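Prolyl endopeptidase (Myxococcus xanthus, PDB 2BKL) belongs to the serine peptidase family S9A and probably hydrolyses oligopeptides on the carboxyl side of proline and, as a second choice, alanine. Local coordinates at residues P558-H566 with W574-E582; L15-R25 with F587-H597. All coordinates share one frame; numbering follows the deposited sequence.

Contact 1 of 2, residues P558-H566 with W574-E582; sequences PLLDMVRYH and WIPEYGTAE. With ZAH (N-[(benzyloxy)carbonyl]-L-alanyl-L-proline), chain C.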
# COMPACT_ATOMS: atom_id res chain seq x y z
N PRO A 558 -5.97 -8.28 -8.67
CA PRO A 558 -5.64 -7.35 -9.76
C PRO A 558 -6.78 -6.51 -10.34
O PRO A 558 -7.96 -6.90 -10.28
CB PRO A 558 -5.17 -8.29 -10.84
CG PRO A 558 -6.14 -9.52 -10.68
CD PRO A 558 -6.21 -9.64 -9.18
N LEU A 559 -6.40 -5.41 -10.99
CA LEU A 559 -7.23 -4.72 -11.98
C LEU A 559 -6.83 -5.20 -13.36
O LEU A 559 -5.64 -5.15 -13.70
CB LEU A 559 -7.01 -3.21 -11.88
CG LEU A 559 -7.52 -2.54 -10.62
CD1 LEU A 559 -6.96 -1.15 -10.43
CD2 LEU A 559 -9.06 -2.52 -10.62
N LEU A 560 -7.79 -5.67 -14.18
CA LEU A 560 -7.49 -6.22 -15.50
C LEU A 560 -8.45 -5.83 -16.61
O LEU A 560 -8.04 -5.81 -17.76
CB LEU A 560 -7.30 -7.75 -15.45
CG LEU A 560 -6.19 -8.25 -14.54
CD1 LEU A 560 -6.32 -9.71 -14.18
CD2 LEU A 560 -4.84 -7.98 -15.10
N ASP A 561 -9.74 -5.57 -16.30
CA ASP A 561 -10.66 -4.98 -17.29
C ASP A 561 -10.69 -3.48 -17.04
O ASP A 561 -11.37 -2.99 -16.12
CB ASP A 561 -12.06 -5.59 -17.20
CG ASP A 561 -13.03 -5.00 -18.18
OD1 ASP A 561 -12.74 -3.91 -18.74
OD2 ASP A 561 -14.13 -5.58 -18.43
N MET A 562 -9.88 -2.75 -17.80
CA MET A 562 -9.71 -1.32 -17.54
C MET A 562 -10.76 -0.48 -18.25
O MET A 562 -10.83 0.71 -18.05
CB MET A 562 -8.30 -0.88 -17.92
CG MET A 562 -7.25 -1.58 -17.10
SD MET A 562 -7.38 -1.28 -15.32
CE MET A 562 -7.10 0.43 -15.22
N VAL A 563 -11.60 -1.12 -19.07
CA VAL A 563 -12.74 -0.45 -19.67
C VAL A 563 -13.89 -0.36 -18.67
O VAL A 563 -14.72 0.54 -18.76
CB VAL A 563 -13.15 -1.18 -20.97
CG1 VAL A 563 -14.42 -0.59 -21.57
CG2 VAL A 563 -12.00 -1.14 -21.98
N ARG A 564 -13.96 -1.30 -17.73
CA ARG A 564 -15.07 -1.36 -16.78
C ARG A 564 -14.67 -1.20 -15.30
O ARG A 564 -15.51 -1.23 -14.42
CB ARG A 564 -15.85 -2.66 -16.94
CG ARG A 564 -16.53 -2.78 -18.27
CD ARG A 564 -17.26 -4.06 -18.52
NE ARG A 564 -18.31 -4.38 -17.56
CZ ARG A 564 -19.54 -3.83 -17.55
NH1 ARG A 564 -19.86 -2.84 -18.38
NH2 ARG A 564 -20.43 -4.28 -16.66
N TYR A 565 -13.39 -1.00 -15.00
CA TYR A 565 -12.96 -1.02 -13.59
C TYR A 565 -13.68 0.03 -12.71
O TYR A 565 -13.87 -0.20 -11.53
CB TYR A 565 -11.43 -0.87 -13.47
CG TYR A 565 -11.00 0.58 -13.45
CD1 TYR A 565 -10.80 1.28 -14.64
CD2 TYR A 565 -10.88 1.28 -12.25
CE1 TYR A 565 -10.45 2.64 -14.62
CE2 TYR A 565 -10.54 2.66 -12.24
CZ TYR A 565 -10.33 3.32 -13.40
OH TYR A 565 -10.03 4.64 -13.36
N HIS A 566 -14.02 1.16 -13.30
CA HIS A 566 -14.59 2.28 -12.55
C HIS A 566 -16.01 1.97 -12.02
O HIS A 566 -16.52 2.70 -11.17
CB HIS A 566 -14.61 3.53 -13.41
CG HIS A 566 -15.42 3.36 -14.66
ND1 HIS A 566 -14.96 2.64 -15.74
CD2 HIS A 566 -16.68 3.75 -14.98
CE1 HIS A 566 -15.90 2.60 -16.67
NE2 HIS A 566 -16.96 3.26 -16.23
N TRP A 574 -9.82 5.88 -8.36
CA TRP A 574 -8.59 5.80 -9.16
C TRP A 574 -8.72 6.46 -10.52
O TRP A 574 -7.75 6.49 -11.27
CB TRP A 574 -8.12 4.35 -9.31
CG TRP A 574 -8.11 3.68 -7.97
CD1 TRP A 574 -7.60 4.19 -6.83
CD2 TRP A 574 -8.65 2.41 -7.66
NE1 TRP A 574 -7.83 3.32 -5.78
CE2 TRP A 574 -8.47 2.22 -6.28
CE3 TRP A 574 -9.29 1.41 -8.41
CZ2 TRP A 574 -8.94 1.09 -5.61
CZ3 TRP A 574 -9.76 0.27 -7.72
CH2 TRP A 574 -9.57 0.14 -6.35
N ILE A 575 -9.86 7.07 -10.82
CA ILE A 575 -9.99 7.79 -12.07
C ILE A 575 -8.93 8.90 -12.27
O ILE A 575 -8.42 9.07 -13.36
CB ILE A 575 -11.43 8.30 -12.25
CG1 ILE A 575 -12.36 7.10 -12.58
CG2 ILE A 575 -11.55 9.39 -13.33
CD1 ILE A 575 -13.87 7.41 -12.58
N PRO A 576 -8.54 9.62 -11.21
CA PRO A 576 -7.47 10.62 -11.39
C PRO A 576 -6.13 10.05 -11.81
O PRO A 576 -5.26 10.81 -12.30
CB PRO A 576 -7.38 11.28 -10.01
CG PRO A 576 -8.78 11.12 -9.45
CD PRO A 576 -9.14 9.70 -9.86
N GLU A 577 -5.92 8.75 -11.60
CA GLU A 577 -4.68 8.05 -11.97
C GLU A 577 -4.76 7.38 -13.35
O GLU A 577 -3.82 7.47 -14.14
CB GLU A 577 -4.31 7.00 -10.91
CG GLU A 577 -2.94 6.36 -11.09
CD GLU A 577 -1.75 7.21 -10.64
OE1 GLU A 577 -1.93 8.31 -10.09
OE2 GLU A 577 -0.62 6.72 -10.84
N TYR A 578 -5.87 6.72 -13.65
CA TYR A 578 -5.99 5.93 -14.86
C TYR A 578 -6.83 6.59 -15.97
O TYR A 578 -6.65 6.28 -17.14
CB TYR A 578 -6.68 4.62 -14.55
CG TYR A 578 -5.98 3.66 -13.64
CD1 TYR A 578 -4.68 3.24 -13.90
CD2 TYR A 578 -6.63 3.11 -12.53
CE1 TYR A 578 -4.05 2.32 -13.07
CE2 TYR A 578 -6.01 2.17 -11.71
CZ TYR A 578 -4.71 1.77 -11.99
OH TYR A 578 -4.12 0.84 -11.16
N GLY A 579 -7.76 7.46 -15.59
CA GLY A 579 -8.81 7.97 -16.47
C GLY A 579 -10.02 7.06 -16.40
O GLY A 579 -10.03 6.05 -15.67
N THR A 580 -11.07 7.41 -17.13
CA THR A 580 -12.28 6.59 -17.16
C THR A 580 -12.73 6.37 -18.59
O THR A 580 -12.82 7.32 -19.39
CB THR A 580 -13.44 7.22 -16.39
OG1 THR A 580 -14.65 6.51 -16.69
CG2 THR A 580 -13.65 8.70 -16.72
N ALA A 581 -13.09 5.14 -18.90
CA ALA A 581 -13.60 4.83 -20.22
C ALA A 581 -14.92 5.52 -20.55
O ALA A 581 -15.37 5.45 -21.70
CB ALA A 581 -13.72 3.33 -20.38
N GLU A 582 -15.53 6.19 -19.58
CA GLU A 582 -16.70 7.02 -19.85
C GLU A 582 -16.36 8.21 -20.77
O GLU A 582 -17.25 8.78 -21.40
CB GLU A 582 -17.31 7.54 -18.54
CG GLU A 582 -17.90 6.42 -17.68
CD GLU A 582 -18.09 6.77 -16.21
OE1 GLU A 582 -17.13 7.32 -15.60
OE2 GLU A 582 -19.19 6.44 -15.68
C1 ZAH C . -4.05 -1.45 -5.49
O2 ZAH C . -2.98 -0.96 -6.26
C3 ZAH C . -5.29 -0.53 -5.52
C4 ZAH C . -5.88 -0.40 -6.92
C5 ZAH C . -5.22 0.82 -7.56
C6 ZAH C . -4.78 1.71 -6.43
N7 ZAH C . -4.99 0.89 -5.24
C8 ZAH C . -4.83 1.37 -4.01
O9 ZAH C . -5.12 0.56 -3.00
C10 ZAH C . -4.61 2.87 -3.73
C11 ZAH C . -3.10 3.05 -3.88
N14 ZAH C . -4.99 3.24 -2.39
C15 ZAH C . -6.25 3.35 -2.05
O16 ZAH C . -7.22 3.22 -2.92
O17 ZAH C . -6.55 3.66 -0.68
C18 ZAH C . -7.97 3.60 -0.36
C19 ZAH C . -8.21 3.65 1.16
C20 ZAH C . -7.87 4.81 1.87
C21 ZAH C . -8.08 4.86 3.25
C22 ZAH C . -8.64 3.76 3.91
C23 ZAH C . -8.99 2.61 3.20
C24 ZAH C . -8.78 2.55 1.82
O HOH W 1 -12.54 2.88 -17.25
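The ring of Y578 receives the methyl CE of M562 over the centre of one face, a CH-pi contact 3.8 Å from the centroid, and the sulfur stands farther out above it in a Met-aromatic arrangement; Y565 OH lies in the ring plane at an edge. M562 reaches this place because its chain is bent at both chi2 and chi3 (-61° and -63°). Y578 in turn presents an edge to the face of Y565, a T-shaped pair with centroids 5.4 Å apart. On W574, the proline ring of the bound ZAH lies over one face, with C5 above its centre, while Y565 CD2 meets the edge. NE1 of this indole donates an in-plane hydrogen bond of 2.9 Å to the carbamate oxygen O16 of ZAH. L559 bridges the two aromatic rings, its CD1 lying 4.0 Å from W574 CE3 and 3.5 Å from Y578 OH, a hydroxyl that is hydrogen-bonded to N534. Y565 OH gives its hydrogen to G579 O at 2.7 Å. Beyond, T580 OG1, the acceptor of an ST turn, sits over the face of the H566 ring, and a water joins M562 O to A581 N. The proline ring of ZAH thus meets the apolar indole face of W574 and the methyl of L559, consistent with the S1 pocket of prolyl oligopeptidases, while the buried hydroxyls of Y565 and Y578 have polar partners.

Contact 2 of 2, residues L15-R25 with F587-H597; sequences LHGVQVADPYR and FKTLHAYSPYH. With MES (2-(N-morpholino)-ethanesulfonic acid), chain D.
Strand 18-21 runs past helix 587-593 at 38°, their axes 11.6 Å apart at closest approach. The strand is the second arm of a beta hairpin closed by a type I' turn from L15 to V18, and it lays the N-terminal part of the chain against a helix of the alpha/beta-hydrolase fold. F587 is the centre of the apolar half: L15 CB lies over one face of its ring, H591 CB over the opposite one, and V18 CB and V20 CG2 meet its edge, the latter 3.7 Å from F587 CZ. The same V20 methyl sits over the face of H591, 4.2 Å from the ring centroid, in a CH-pi contact. NE2 of H591 donates to O2S of a MES molecule, probably from the crystallisation liquor, and A21 N donates to O3S of the same sulfonate.

At the other end the contact turns polar. With CG anti to the backbone N (chi1 172°), Y596 extends its ring to the turn D22-R25. Its OH donates to D22 OD1 at 2.6 Å and accepts from Y24 N at 3.0 Å, so two bonds on one oxygen fix the end of the ring. D22 also forms salt bridges: K626 pairs with OD1, and R25 grips OD2 side-on through NE and NH2. With an alanine at D22, the Y596 hydroxyl would probably lose its acceptor, and R25 and K626 would be left without this counter-charge. P23 CD packs 3.4 Å from Y596 OH. Next to Y596, H597 turns CD2 toward A21 O, and its ND1 shares a 2.7 Å hydrogen bond with S594 OG.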
# COMPACT_ATOMS: atom_id res chain seq x y z
N LEU A 15 -18.63 1.47 -27.57
CA LEU A 15 -18.19 2.56 -26.72
C LEU A 15 -17.39 3.53 -27.57
O LEU A 15 -16.39 3.15 -28.17
CB LEU A 15 -17.33 1.99 -25.58
CG LEU A 15 -17.98 0.80 -24.85
CD1 LEU A 15 -17.04 0.20 -23.83
CD2 LEU A 15 -19.27 1.23 -24.16
N HIS A 16 -17.85 4.77 -27.65
CA HIS A 16 -17.18 5.82 -28.42
C HIS A 16 -16.86 5.37 -29.85
O HIS A 16 -15.76 5.60 -30.37
CB HIS A 16 -15.92 6.27 -27.67
CG HIS A 16 -16.17 6.58 -26.23
ND1 HIS A 16 -16.87 7.69 -25.81
CD2 HIS A 16 -15.84 5.89 -25.10
CE1 HIS A 16 -16.95 7.69 -24.49
NE2 HIS A 16 -16.33 6.61 -24.03
N GLY A 17 -17.81 4.67 -30.46
CA GLY A 17 -17.70 4.25 -31.84
C GLY A 17 -16.96 2.94 -32.07
O GLY A 17 -16.83 2.52 -33.22
N VAL A 18 -16.50 2.30 -31.00
CA VAL A 18 -15.63 1.13 -31.08
C VAL A 18 -16.33 -0.06 -30.42
O VAL A 18 -16.81 0.06 -29.31
CB VAL A 18 -14.31 1.38 -30.30
CG1 VAL A 18 -13.48 0.10 -30.22
CG2 VAL A 18 -13.51 2.50 -30.95
N GLN A 19 -16.34 -1.20 -31.11
CA GLN A 19 -16.86 -2.45 -30.56
C GLN A 19 -15.87 -3.03 -29.54
O GLN A 19 -14.68 -3.17 -29.82
CB GLN A 19 -17.07 -3.49 -31.67
CG GLN A 19 -18.02 -3.04 -32.77
CD GLN A 19 -19.42 -2.81 -32.25
OE1 GLN A 19 -19.85 -1.66 -32.10
NE2 GLN A 19 -20.13 -3.89 -31.96
N VAL A 20 -16.39 -3.32 -28.35
CA VAL A 20 -15.62 -3.95 -27.27
C VAL A 20 -16.30 -5.26 -26.90
O VAL A 20 -17.43 -5.25 -26.45
CB VAL A 20 -15.53 -3.04 -26.04
CG1 VAL A 20 -14.73 -3.68 -24.91
CG2 VAL A 20 -14.93 -1.70 -26.42
N ALA A 21 -15.60 -6.37 -27.05
CA ALA A 21 -16.11 -7.69 -26.70
C ALA A 21 -15.82 -8.02 -25.23
O ALA A 21 -14.74 -7.74 -24.72
CB ALA A 21 -15.53 -8.74 -27.62
N ASP A 22 -16.78 -8.68 -24.59
CA ASP A 22 -16.71 -9.04 -23.18
C ASP A 22 -17.26 -10.47 -23.01
O ASP A 22 -18.35 -10.67 -22.50
CB ASP A 22 -17.49 -8.02 -22.35
CG ASP A 22 -17.11 -7.99 -20.88
OD1 ASP A 22 -16.57 -8.98 -20.32
OD2 ASP A 22 -17.37 -6.97 -20.21
N PRO A 23 -16.51 -11.46 -23.47
CA PRO A 23 -17.04 -12.83 -23.50
C PRO A 23 -17.40 -13.40 -22.15
O PRO A 23 -18.29 -14.26 -22.07
CB PRO A 23 -15.92 -13.64 -24.16
CG PRO A 23 -14.72 -12.79 -24.08
CD PRO A 23 -15.18 -11.37 -24.07
N TYR A 24 -16.76 -12.92 -21.09
CA TYR A 24 -16.96 -13.47 -19.76
C TYR A 24 -17.67 -12.48 -18.83
O TYR A 24 -17.58 -12.60 -17.62
CB TYR A 24 -15.61 -13.94 -19.19
CG TYR A 24 -14.99 -14.96 -20.09
CD1 TYR A 24 -15.57 -16.20 -20.27
CD2 TYR A 24 -13.87 -14.65 -20.86
CE1 TYR A 24 -15.02 -17.14 -21.13
CE2 TYR A 24 -13.33 -15.57 -21.74
CZ TYR A 24 -13.91 -16.83 -21.87
OH TYR A 24 -13.38 -17.73 -22.76
N ARG A 25 -18.43 -11.56 -19.40
CA ARG A 25 -19.29 -10.64 -18.65
C ARG A 25 -20.10 -11.34 -17.54
O ARG A 25 -20.28 -10.78 -16.45
CB ARG A 25 -20.22 -9.92 -19.62
CG ARG A 25 -21.29 -9.04 -18.97
CD ARG A 25 -20.77 -7.83 -18.26
NE ARG A 25 -20.08 -6.96 -19.16
CZ ARG A 25 -20.65 -6.15 -20.05
NH1 ARG A 25 -21.97 -5.98 -20.06
NH2 ARG A 25 -19.90 -5.45 -20.90
N PHE A 587 -10.81 6.48 -22.87
CA PHE A 587 -11.13 5.15 -23.38
C PHE A 587 -10.07 4.66 -24.33
O PHE A 587 -9.68 3.50 -24.26
CB PHE A 587 -12.51 5.16 -24.09
CG PHE A 587 -12.78 3.92 -24.89
CD1 PHE A 587 -13.09 2.72 -24.27
CD2 PHE A 587 -12.70 3.94 -26.27
CE1 PHE A 587 -13.31 1.56 -25.02
CE2 PHE A 587 -12.90 2.78 -27.02
CZ PHE A 587 -13.24 1.60 -26.39
N LYS A 588 -9.61 5.50 -25.25
CA LYS A 588 -8.63 5.07 -26.22
C LYS A 588 -7.36 4.57 -25.50
O LYS A 588 -6.83 3.51 -25.82
CB LYS A 588 -8.27 6.17 -27.20
CG LYS A 588 -7.28 5.72 -28.25
CD LYS A 588 -7.26 6.67 -29.44
CE LYS A 588 -6.30 6.15 -30.52
NZ LYS A 588 -4.90 6.07 -30.00
N THR A 589 -6.92 5.32 -24.51
CA THR A 589 -5.77 4.94 -23.72
C THR A 589 -5.97 3.62 -22.99
O THR A 589 -5.13 2.74 -23.05
CB THR A 589 -5.47 6.05 -22.69
OG1 THR A 589 -4.99 7.22 -23.40
CG2 THR A 589 -4.37 5.67 -21.70
N LEU A 590 -7.07 3.51 -22.26
CA LEU A 590 -7.35 2.32 -21.44
C LEU A 590 -7.54 1.09 -22.29
O LEU A 590 -7.02 0.02 -21.95
CB LEU A 590 -8.58 2.60 -20.58
CG LEU A 590 -8.41 3.67 -19.52
CD1 LEU A 590 -9.77 4.25 -19.14
CD2 LEU A 590 -7.67 3.10 -18.32
N HIS A 591 -8.29 1.20 -23.37
CA HIS A 591 -8.59 0.06 -24.21
C HIS A 591 -7.32 -0.46 -24.84
O HIS A 591 -7.20 -1.66 -25.02
CB HIS A 591 -9.64 0.43 -25.26
CG HIS A 591 -10.22 -0.74 -25.99
ND1 HIS A 591 -10.65 -0.65 -27.29
CD2 HIS A 591 -10.47 -2.01 -25.59
CE1 HIS A 591 -11.12 -1.82 -27.68
NE2 HIS A 591 -11.05 -2.66 -26.66
N ALA A 592 -6.33 0.41 -25.09
CA ALA A 592 -5.11 -0.02 -25.74
C ALA A 592 -4.28 -0.96 -24.87
O ALA A 592 -3.55 -1.78 -25.40
CB ALA A 592 -4.31 1.17 -26.14
N TYR A 593 -4.37 -0.82 -23.55
CA TYR A 593 -3.61 -1.72 -22.66
C TYR A 593 -4.39 -2.69 -21.77
O TYR A 593 -3.79 -3.59 -21.22
CB TYR A 593 -2.60 -0.95 -21.81
CG TYR A 593 -3.14 -0.04 -20.69
CD1 TYR A 593 -3.61 -0.58 -19.50
CD2 TYR A 593 -3.11 1.34 -20.80
CE1 TYR A 593 -4.04 0.22 -18.46
CE2 TYR A 593 -3.54 2.15 -19.79
CZ TYR A 593 -4.01 1.60 -18.61
OH TYR A 593 -4.40 2.42 -17.57
N SER A 594 -5.71 -2.50 -21.64
CA SER A 594 -6.62 -3.29 -20.77
C SER A 594 -6.33 -4.78 -20.95
O SER A 594 -6.58 -5.32 -22.03
CB SER A 594 -8.05 -2.98 -21.16
OG SER A 594 -8.97 -3.76 -20.40
N PRO A 595 -5.68 -5.43 -20.00
CA PRO A 595 -5.21 -6.80 -20.26
C PRO A 595 -6.30 -7.78 -20.69
O PRO A 595 -6.07 -8.64 -21.53
CB PRO A 595 -4.56 -7.20 -18.92
CG PRO A 595 -4.04 -5.89 -18.43
CD PRO A 595 -5.11 -4.89 -18.75
N TYR A 596 -7.48 -7.66 -20.09
CA TYR A 596 -8.60 -8.55 -20.40
C TYR A 596 -8.98 -8.50 -21.87
O TYR A 596 -9.46 -9.50 -22.39
CB TYR A 596 -9.79 -8.17 -19.53
CG TYR A 596 -11.07 -8.88 -19.88
CD1 TYR A 596 -11.21 -10.24 -19.74
CD2 TYR A 596 -12.16 -8.16 -20.33
CE1 TYR A 596 -12.39 -10.89 -20.03
CE2 TYR A 596 -13.36 -8.81 -20.65
CZ TYR A 596 -13.46 -10.16 -20.48
OH TYR A 596 -14.69 -10.71 -20.75
N HIS A 597 -8.73 -7.36 -22.52
CA HIS A 597 -9.06 -7.17 -23.94
C HIS A 597 -7.91 -7.45 -24.88
O HIS A 597 -8.02 -7.21 -26.09
CB HIS A 597 -9.59 -5.75 -24.16
CG HIS A 597 -10.81 -5.47 -23.37
ND1 HIS A 597 -10.78 -4.85 -22.14
CD2 HIS A 597 -12.11 -5.75 -23.63
CE1 HIS A 597 -12.01 -4.78 -21.66
NE2 HIS A 597 -12.84 -5.30 -22.55
O1 MES D . -7.65 -11.00 -29.45
C2 MES D . -7.98 -10.56 -28.11
C3 MES D . -9.33 -9.84 -27.98
N4 MES D . -9.56 -8.97 -29.14
C5 MES D . -9.07 -9.37 -30.46
C6 MES D . -8.70 -10.85 -30.39
C7 MES D . -10.80 -8.18 -29.14
C8 MES D . -10.90 -7.32 -27.87
S MES D . -11.88 -5.97 -28.17
O1S MES D . -11.20 -5.12 -29.16
O2S MES D . -12.06 -5.23 -26.90
O3S MES D . -13.17 -6.50 -28.68
O HOH W 2 -15.27 -5.17 -20.95

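Overall arrangement
The two contacts are neighbours, with centres about 11 Å apart, and form successive layers leading outward from the ligand. Contact 1 contributes L559, W574 and Y578 to the ZAH pocket, and the side chain of L559 also lies near, without touching, the probable catalytic triad of S533, D616 and H651; contact 2 lies behind it, where the N-terminal hairpin packs on the helix that follows 574-582 in the chain. Probable hydrogen bonds join the layers: H16 NE2 meets A581 O at 2.8 Å, and M562 N meets S594 OG at 2.9 Å. Between them D561 OD1 packs 3.1 Å from H597 CE1. K626 pairs with both D561 and D22, so one lysine serves an aspartate of each contact.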